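Local coordinates for protein sensory box/response regulator (Mycobacterium smegmatis, PDB 5YRP) that belongs to the EAL-domain signalling proteins, built on a variant of the TIM barrel, and binds a magnesium ion within that domain, at residues A[20-28]-A[79-87]; A[61-72]-A[103-114]. One frame throughout, in Å; residues are numbered along the deposited sequence.

Contact 1: residues A[20-28]-A[79-87]; sequences EVLAAEALV and NIVLRINVS. With MG (magnesium ion), chain C.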
# COMPACT_ATOMS: atom_id res chain seq x y z
N GLU A 20 14.85 14.72 22.20
CA GLU A 20 14.91 16.06 21.61
C GLU A 20 13.79 16.29 20.60
O GLU A 20 13.49 15.41 19.79
CB GLU A 20 16.27 16.27 20.92
CG GLU A 20 16.46 17.66 20.32
CD GLU A 20 17.71 17.80 19.47
OE1 GLU A 20 18.38 16.78 19.18
OE2 GLU A 20 18.03 18.94 19.07
N VAL A 21 13.19 17.48 20.64
CA VAL A 21 12.13 17.86 19.70
C VAL A 21 12.74 18.26 18.35
O VAL A 21 13.44 19.27 18.25
CB VAL A 21 11.28 19.02 20.24
CG1 VAL A 21 10.22 19.44 19.24
CG2 VAL A 21 10.62 18.64 21.56
N LEU A 22 12.45 17.47 17.32
CA LEU A 22 12.97 17.70 15.96
C LEU A 22 11.98 18.47 15.09
O LEU A 22 12.39 19.18 14.16
CB LEU A 22 13.31 16.38 15.28
CG LEU A 22 14.21 15.42 16.07
CD1 LEU A 22 14.53 14.23 15.20
CD2 LEU A 22 15.49 16.10 16.54
N ALA A 23 10.70 18.29 15.36
CA ALA A 23 9.65 18.99 14.63
C ALA A 23 8.35 19.06 15.43
O ALA A 23 8.24 18.46 16.49
CB ALA A 23 9.41 18.30 13.29
N ALA A 24 7.38 19.80 14.90
CA ALA A 24 6.05 19.90 15.50
C ALA A 24 4.98 19.97 14.43
O ALA A 24 5.01 20.86 13.58
CB ALA A 24 5.97 21.13 16.38
N GLU A 25 4.04 19.02 14.47
CA GLU A 25 2.93 18.98 13.52
C GLU A 25 1.79 19.85 14.02
O GLU A 25 1.24 19.60 15.09
CB GLU A 25 2.44 17.54 13.31
CG GLU A 25 1.34 17.39 12.25
CD GLU A 25 0.79 15.97 12.14
OE1 GLU A 25 1.12 15.13 12.99
OE2 GLU A 25 0.01 15.70 11.20
N ALA A 26 1.44 20.87 13.24
CA ALA A 26 0.29 21.72 13.53
C ALA A 26 -1.02 20.99 13.27
O ALA A 26 -1.26 20.49 12.16
CB ALA A 26 0.36 23.00 12.71
N LEU A 27 -1.85 20.91 14.30
CA LEU A 27 -3.19 20.33 14.22
C LEU A 27 -4.17 21.33 14.81
O LEU A 27 -3.77 22.24 15.52
CB LEU A 27 -3.26 19.03 15.00
CG LEU A 27 -2.23 17.96 14.63
CD1 LEU A 27 -2.16 16.88 15.70
CD2 LEU A 27 -2.57 17.35 13.28
N VAL A 28 -5.46 21.17 14.53
CA VAL A 28 -6.47 22.03 15.14
C VAL A 28 -7.18 21.26 16.25
O VAL A 28 -7.53 20.10 16.09
CB VAL A 28 -7.48 22.61 14.12
CG1 VAL A 28 -6.76 23.42 13.05
CG2 VAL A 28 -8.28 21.52 13.45
N ASN A 79 15.86 25.78 14.79
CA ASN A 79 16.16 24.79 13.77
C ASN A 79 15.38 23.49 13.96
O ASN A 79 15.95 22.42 14.21
CB ASN A 79 17.67 24.57 13.64
CG ASN A 79 18.35 24.27 14.96
OD1 ASN A 79 17.69 24.03 15.98
ND2 ASN A 79 19.67 24.28 14.96
N ILE A 80 14.07 23.61 13.83
CA ILE A 80 13.16 22.47 13.77
C ILE A 80 12.25 22.64 12.56
O ILE A 80 12.18 23.72 11.98
CB ILE A 80 12.29 22.35 15.03
CG1 ILE A 80 11.43 23.60 15.22
CG2 ILE A 80 13.16 22.12 16.25
CD1 ILE A 80 10.24 23.39 16.12
N VAL A 81 11.54 21.58 12.20
CA VAL A 81 10.61 21.62 11.08
C VAL A 81 9.19 21.83 11.61
O VAL A 81 8.85 21.36 12.69
CB VAL A 81 10.69 20.33 10.23
CG1 VAL A 81 9.76 20.41 9.02
CG2 VAL A 81 12.12 20.08 9.77
N LEU A 82 8.38 22.55 10.84
CA LEU A 82 6.96 22.72 11.13
C LEU A 82 6.13 21.90 10.13
O LEU A 82 6.10 22.23 8.95
CB LEU A 82 6.56 24.19 11.06
CG LEU A 82 5.09 24.50 11.36
CD1 LEU A 82 4.80 24.40 12.85
CD2 LEU A 82 4.73 25.89 10.85
N ARG A 83 5.48 20.85 10.62
CA ARG A 83 4.67 19.98 9.77
C ARG A 83 3.22 20.43 9.74
O ARG A 83 2.59 20.59 10.79
CB ARG A 83 4.76 18.53 10.23
CG ARG A 83 6.16 17.94 10.10
CD ARG A 83 6.17 16.43 9.95
NE ARG A 83 7.33 16.00 9.18
CZ ARG A 83 8.58 15.93 9.65
NH1 ARG A 83 8.85 16.24 10.91
NH2 ARG A 83 9.56 15.54 8.84
N ILE A 84 2.69 20.63 8.54
CA ILE A 84 1.31 21.08 8.35
C ILE A 84 0.60 20.14 7.39
O ILE A 84 1.11 19.85 6.31
CB ILE A 84 1.27 22.51 7.79
CG1 ILE A 84 1.83 23.49 8.82
CG2 ILE A 84 -0.15 22.91 7.40
CD1 ILE A 84 2.51 24.68 8.21
N ASN A 85 -0.58 19.67 7.79
CA ASN A 85 -1.38 18.79 6.95
C ASN A 85 -2.03 19.56 5.83
O ASN A 85 -2.75 20.53 6.08
CB ASN A 85 -2.44 18.08 7.78
CG ASN A 85 -1.85 17.08 8.75
OD1 ASN A 85 -1.25 16.09 8.34
ND2 ASN A 85 -2.00 17.35 10.04
N VAL A 86 -1.77 19.14 4.60
CA VAL A 86 -2.37 19.78 3.42
C VAL A 86 -3.43 18.87 2.82
O VAL A 86 -3.18 17.70 2.53
CB VAL A 86 -1.30 20.14 2.38
CG1 VAL A 86 -1.93 20.75 1.14
CG2 VAL A 86 -0.31 21.13 2.98
N SER A 87 -4.62 19.43 2.65
CA SER A 87 -5.77 18.75 2.04
C SER A 87 -5.56 18.61 0.53
O SER A 87 -4.80 19.38 -0.06
CB SER A 87 -7.04 19.56 2.33
OG SER A 87 -8.23 18.89 1.96
MG MG C . -0.65 13.89 9.74
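Strands 21-28 and 81-86 run parallel, their axes 4.6 Å apart at closest approach and turned 29° from each other, in a register that pairs Ala-23 with Val-81, Ala-24 with Leu-82 and Glu-25 with Arg-83. Hydrogen bonds from Val-81 N to Leu-22 O, Ala-24 N to Val-81 O (3.1 Å), Arg-83 N to Ala-24 O (3.0 Å) and Ala-26 N to Arg-83 O follow one another along the pair.

One face of the pair carries Ala-23, Glu-25, Val-81 and Arg-83. The methyl CB of Ala-23 packs on Val-81 CB at 3.9 Å and lies at the edge of the Arg-83 guanidinium, next to NH1, whose charge is met by a salt bridge to Glu-13. With CG anti to the backbone N (chi1 -176°), the extended chain of Glu-25 carries its carboxylate out past Arg-83 O and beside Asn-85 to the magnesium ion, which OE2 binds at 2.4 Å. Glu-117 and Asp-147 also bind this ion, and Asn-85 belongs to the same site.

The other face carries the apolar side chains of Ala-24, Ala-26, Leu-82 and Ile-84; Ala-26 CB meets Ile-84 CG1 at 4.2 Å, and Leu-82 CD1 lies 3.6 Å from the backbone O of Ala-24.

Leu-22 and Ala-23 together face Glu-13, a classic beta bulge against the antiparallel strand 7-15. Strand 114-119 borders 81-86, with Arg-83 touching Cys-115 and Glu-117, while helix 52-73 covers Ala-26, Leu-82 and Ile-84, and helix 234-243 covers Val-21, Ala-24 and Ile-80.

Contact 2: residues A[61-72]-A[103-114]; sequences LRTACAEFSRWR and IMKEFGLPRGSV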
# COMPACT_ATOMS: atom_id res chain seq x y z
N LEU A 61 -2.24 26.89 7.76
CA LEU A 61 -0.92 27.14 7.18
C LEU A 61 -0.39 28.51 7.58
O LEU A 61 0.75 28.64 8.02
CB LEU A 61 -0.99 27.02 5.66
CG LEU A 61 0.28 27.31 4.85
CD1 LEU A 61 1.50 26.57 5.39
CD2 LEU A 61 0.06 26.93 3.39
N ARG A 62 -1.23 29.53 7.44
CA ARG A 62 -0.87 30.91 7.79
C ARG A 62 -0.69 31.09 9.30
O ARG A 62 0.29 31.71 9.75
CB ARG A 62 -1.94 31.87 7.26
CG ARG A 62 -1.54 33.34 7.29
CD ARG A 62 -2.66 34.24 6.77
NE ARG A 62 -2.24 35.63 6.66
CZ ARG A 62 -1.46 36.13 5.70
NH1 ARG A 62 -0.98 35.35 4.74
NH2 ARG A 62 -1.16 37.42 5.71
N THR A 63 -1.62 30.55 10.08
CA THR A 63 -1.58 30.68 11.53
C THR A 63 -0.42 29.88 12.15
O THR A 63 0.23 30.34 13.09
CB THR A 63 -2.91 30.21 12.17
OG1 THR A 63 -4.01 30.80 11.46
CG2 THR A 63 -2.99 30.62 13.63
N ALA A 64 -0.18 28.69 11.61
CA ALA A 64 0.91 27.84 12.08
C ALA A 64 2.25 28.50 11.82
O ALA A 64 3.09 28.60 12.72
CB ALA A 64 0.86 26.48 11.40
N CYS A 65 2.44 28.97 10.59
CA CYS A 65 3.65 29.69 10.20
C CYS A 65 3.85 30.96 11.00
O CYS A 65 4.98 31.31 11.35
CB CYS A 65 3.60 30.03 8.71
SG CYS A 65 3.80 28.60 7.62
N ALA A 66 2.76 31.66 11.29
CA ALA A 66 2.80 32.86 12.11
C ALA A 66 3.28 32.54 13.52
O ALA A 66 4.23 33.14 14.01
CB ALA A 66 1.44 33.52 12.16
N GLU A 67 2.61 31.57 14.14
CA GLU A 67 2.96 31.10 15.48
C GLU A 67 4.37 30.52 15.52
O GLU A 67 5.07 30.65 16.53
CB GLU A 67 1.94 30.06 15.94
CG GLU A 67 2.22 29.41 17.29
CD GLU A 67 2.23 30.39 18.45
OE1 GLU A 67 1.69 31.51 18.32
OE2 GLU A 67 2.78 30.02 19.52
N PHE A 68 4.78 29.88 14.43
CA PHE A 68 6.10 29.27 14.32
C PHE A 68 7.20 30.34 14.34
O PHE A 68 8.19 30.20 15.05
CB PHE A 68 6.16 28.41 13.05
CG PHE A 68 7.49 27.73 12.80
CD1 PHE A 68 8.28 27.28 13.85
CD2 PHE A 68 7.93 27.50 11.51
CE1 PHE A 68 9.49 26.64 13.61
CE2 PHE A 68 9.14 26.86 11.26
CZ PHE A 68 9.92 26.44 12.32
N SER A 69 7.01 31.41 13.58
CA SER A 69 7.97 32.52 13.55
C SER A 69 8.08 33.23 14.90
O SER A 69 9.14 33.74 15.25
CB SER A 69 7.62 33.52 12.45
OG SER A 69 6.39 34.16 12.72
N ARG A 70 6.99 33.25 15.67
CA ARG A 70 7.00 33.83 17.02
C ARG A 70 7.98 33.09 17.93
O ARG A 70 8.60 33.70 18.79
CB ARG A 70 5.61 33.81 17.65
CG ARG A 70 4.60 34.75 16.99
CD ARG A 70 3.36 34.94 17.86
NE ARG A 70 2.27 35.59 17.13
CZ ARG A 70 1.18 34.99 16.65
NH1 ARG A 70 0.98 33.68 16.80
NH2 ARG A 70 0.27 35.71 16.01
N TRP A 71 8.09 31.78 17.73
CA TRP A 71 9.05 30.96 18.47
C TRP A 71 10.46 31.34 18.03
O TRP A 71 11.35 31.53 18.86
CB TRP A 71 8.82 29.47 18.22
CG TRP A 71 7.41 29.01 18.43
CD1 TRP A 71 6.44 29.64 19.15
CD2 TRP A 71 6.82 27.80 17.93
NE1 TRP A 71 5.27 28.91 19.12
CE2 TRP A 71 5.48 27.78 18.38
CE3 TRP A 71 7.29 26.74 17.14
CZ2 TRP A 71 4.61 26.73 18.06
CZ3 TRP A 71 6.42 25.71 16.83
CH2 TRP A 71 5.09 25.71 17.29
N ARG A 72 10.64 31.44 16.72
CA ARG A 72 11.92 31.81 16.11
C ARG A 72 12.37 33.18 16.60
O ARG A 72 13.56 33.41 16.81
CB ARG A 72 11.82 31.81 14.59
CG ARG A 72 11.35 30.50 13.98
CD ARG A 72 11.47 30.51 12.46
NE ARG A 72 12.87 30.40 12.05
CZ ARG A 72 13.58 29.28 12.06
NH1 ARG A 72 13.03 28.13 12.46
NH2 ARG A 72 14.85 29.30 11.68
N ILE A 103 3.61 32.99 2.08
CA ILE A 103 3.43 32.87 3.53
C ILE A 103 4.79 32.95 4.24
O ILE A 103 4.94 33.67 5.22
CB ILE A 103 2.72 31.55 3.93
CG1 ILE A 103 1.34 31.43 3.27
CG2 ILE A 103 2.59 31.44 5.44
CD1 ILE A 103 0.36 32.54 3.58
N MSE A 104 5.77 32.22 3.72
CA MSE A 104 7.08 32.11 4.38
C MSE A 104 7.92 33.34 4.21
O MSE A 104 8.72 33.67 5.10
CB MSE A 104 7.81 30.91 3.80
CG MSE A 104 7.09 29.63 4.21
SE MSE A 104 8.16 28.08 3.64
CE MSE A 104 9.60 28.23 4.97
N LYS A 105 7.78 34.01 3.07
CA LYS A 105 8.36 35.33 2.88
C LYS A 105 7.84 36.28 3.96
O LYS A 105 8.60 37.03 4.57
CB LYS A 105 7.98 35.87 1.49
CG LYS A 105 8.51 37.26 1.17
CD LYS A 105 10.00 37.25 0.88
CE LYS A 105 10.61 38.64 1.04
NZ LYS A 105 12.10 38.57 1.03
N GLU A 106 6.53 36.22 4.19
CA GLU A 106 5.84 37.08 5.15
C GLU A 106 6.36 36.92 6.57
O GLU A 106 6.69 37.91 7.24
CB GLU A 106 4.34 36.80 5.10
CG GLU A 106 3.49 37.72 5.97
CD GLU A 106 2.01 37.45 5.84
OE1 GLU A 106 1.24 37.94 6.70
OE2 GLU A 106 1.60 36.76 4.89
N PHE A 107 6.44 35.68 7.04
CA PHE A 107 6.84 35.38 8.42
C PHE A 107 8.32 35.00 8.57
O PHE A 107 8.72 34.41 9.58
CB PHE A 107 5.95 34.27 8.99
CG PHE A 107 4.49 34.61 8.99
CD1 PHE A 107 3.99 35.57 9.86
CD2 PHE A 107 3.61 33.97 8.13
CE1 PHE A 107 2.64 35.89 9.86
CE2 PHE A 107 2.27 34.29 8.13
CZ PHE A 107 1.78 35.25 8.99
N GLY A 108 9.12 35.34 7.57
CA GLY A 108 10.57 35.17 7.62
C GLY A 108 11.03 33.76 7.97
O GLY A 108 12.03 33.58 8.66
N LEU A 109 10.28 32.77 7.49
CA LEU A 109 10.63 31.38 7.74
C LEU A 109 11.65 30.94 6.69
O LEU A 109 11.44 31.17 5.50
CB LEU A 109 9.38 30.49 7.69
CG LEU A 109 8.34 30.76 8.78
CD1 LEU A 109 7.07 29.97 8.52
CD2 LEU A 109 8.89 30.43 10.16
N PRO A 110 12.76 30.31 7.13
CA PRO A 110 13.83 29.98 6.21
C PRO A 110 13.57 28.74 5.37
O PRO A 110 12.57 28.05 5.56
CB PRO A 110 15.03 29.76 7.14
CG PRO A 110 14.43 29.24 8.39
CD PRO A 110 13.06 29.88 8.51
N ARG A 111 14.49 28.46 4.45
CA ARG A 111 14.36 27.32 3.55
C ARG A 111 14.53 25.99 4.27
O ARG A 111 15.53 25.78 4.97
CB ARG A 111 15.40 27.42 2.43
CG ARG A 111 15.23 28.65 1.54
CD ARG A 111 16.28 28.68 0.45
NE ARG A 111 16.32 27.42 -0.29
CZ ARG A 111 15.45 27.07 -1.24
NH1 ARG A 111 15.58 25.89 -1.85
NH2 ARG A 111 14.46 27.88 -1.60
N GLY A 112 13.55 25.10 4.11
CA GLY A 112 13.57 23.77 4.72
C GLY A 112 12.90 23.70 6.09
O GLY A 112 12.87 22.64 6.72
N SER A 113 12.34 24.82 6.53
CA SER A 113 11.74 24.93 7.86
C SER A 113 10.27 24.52 7.90
O SER A 113 9.67 24.48 8.97
CB SER A 113 11.85 26.36 8.38
OG SER A 113 11.01 27.23 7.65
N VAL A 114 9.69 24.24 6.73
CA VAL A 114 8.29 23.78 6.65
C VAL A 114 8.20 22.49 5.84
O VAL A 114 8.84 22.36 4.80
CB VAL A 114 7.38 24.87 6.04
CG1 VAL A 114 5.95 24.38 5.88
CG2 VAL A 114 7.41 26.12 6.91
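Apolar packing dominates where the side of segment 61-72, on helix 52-73, bearing Cys-65, Phe-68 and Ser-69 meets the end of helix 96-106 and the turn beyond it. Cys-65 CB lies 3.5 Å from Leu-109 CD1 and 3.7 Å from Ile-103 CG2, so it sits between a helical residue and one that follows the helix. The two methyls of Leu-109 part company: CD1 goes to Cys-65, whereas CD2 lies against Phe-68 CD2 and Arg-72 CD.

Aromatic contacts centre on Phe-107. Ala-66 covers one face of its ring in a CH-pi contact, CB standing 3.9 Å from the ring centroid and 26° off the normal; Glu-106 CG lies over the opposite face and Ile-103 CG2 at the edge. The Phe-68 ring has its CE2 near Ser-113 O.

Charged groups border this packing. The extended chain of Arg-62 passes CE2 of Phe-107 and ends in a salt bridge, NH2 to Glu-106 OE1 at 2.6 Å, with guanidinium and carboxylate planes 57° apart. Arg-72, bent at chi3, lays one face of its guanidinium over the Pro-110 ring. No hydrogen bond crosses the contact; Ser-69 OG bonds instead to Ala-66 O in its own helix, and Ser-113 OG to Pro-110 O within its turn.

Phe-107, Gly-108 with its positive phi, and the bond from Leu-109 N to Met-104 O (3.0 Å) fit a Schellman motif, though its second bond, Gly-108 N to Lys-105 O, is weak. Side-chain packing of this kind, between helix 52-73 and the end of helix 96-106, joins neighbouring helices on the outside of a TIM-type barrel, here where helix 96-106 turns back into strand 114-119.

Contact 1 is a buried strand pair near the centre of the chain, whereas contact 2 lies farther out, partly buried, between helices that flank the barrel. Backbone hydrogen bonds and a magnesium site characterise the first; the second relies on apolar and aromatic packing with a salt bridge on its exposed border. Helix 52-73, which gives contact 2 its first segment, lies in sequence between the two strands of contact 1. They also touch directly: Leu-82 N makes a probable hydrogen bond of 3.0 Å to Ser-113 O, Leu-82 CB packs on Phe-68 CD2, and Ile-84 CD1 meets Leu-61 CD1. The outward face of contact 1 thus continues into contact 2.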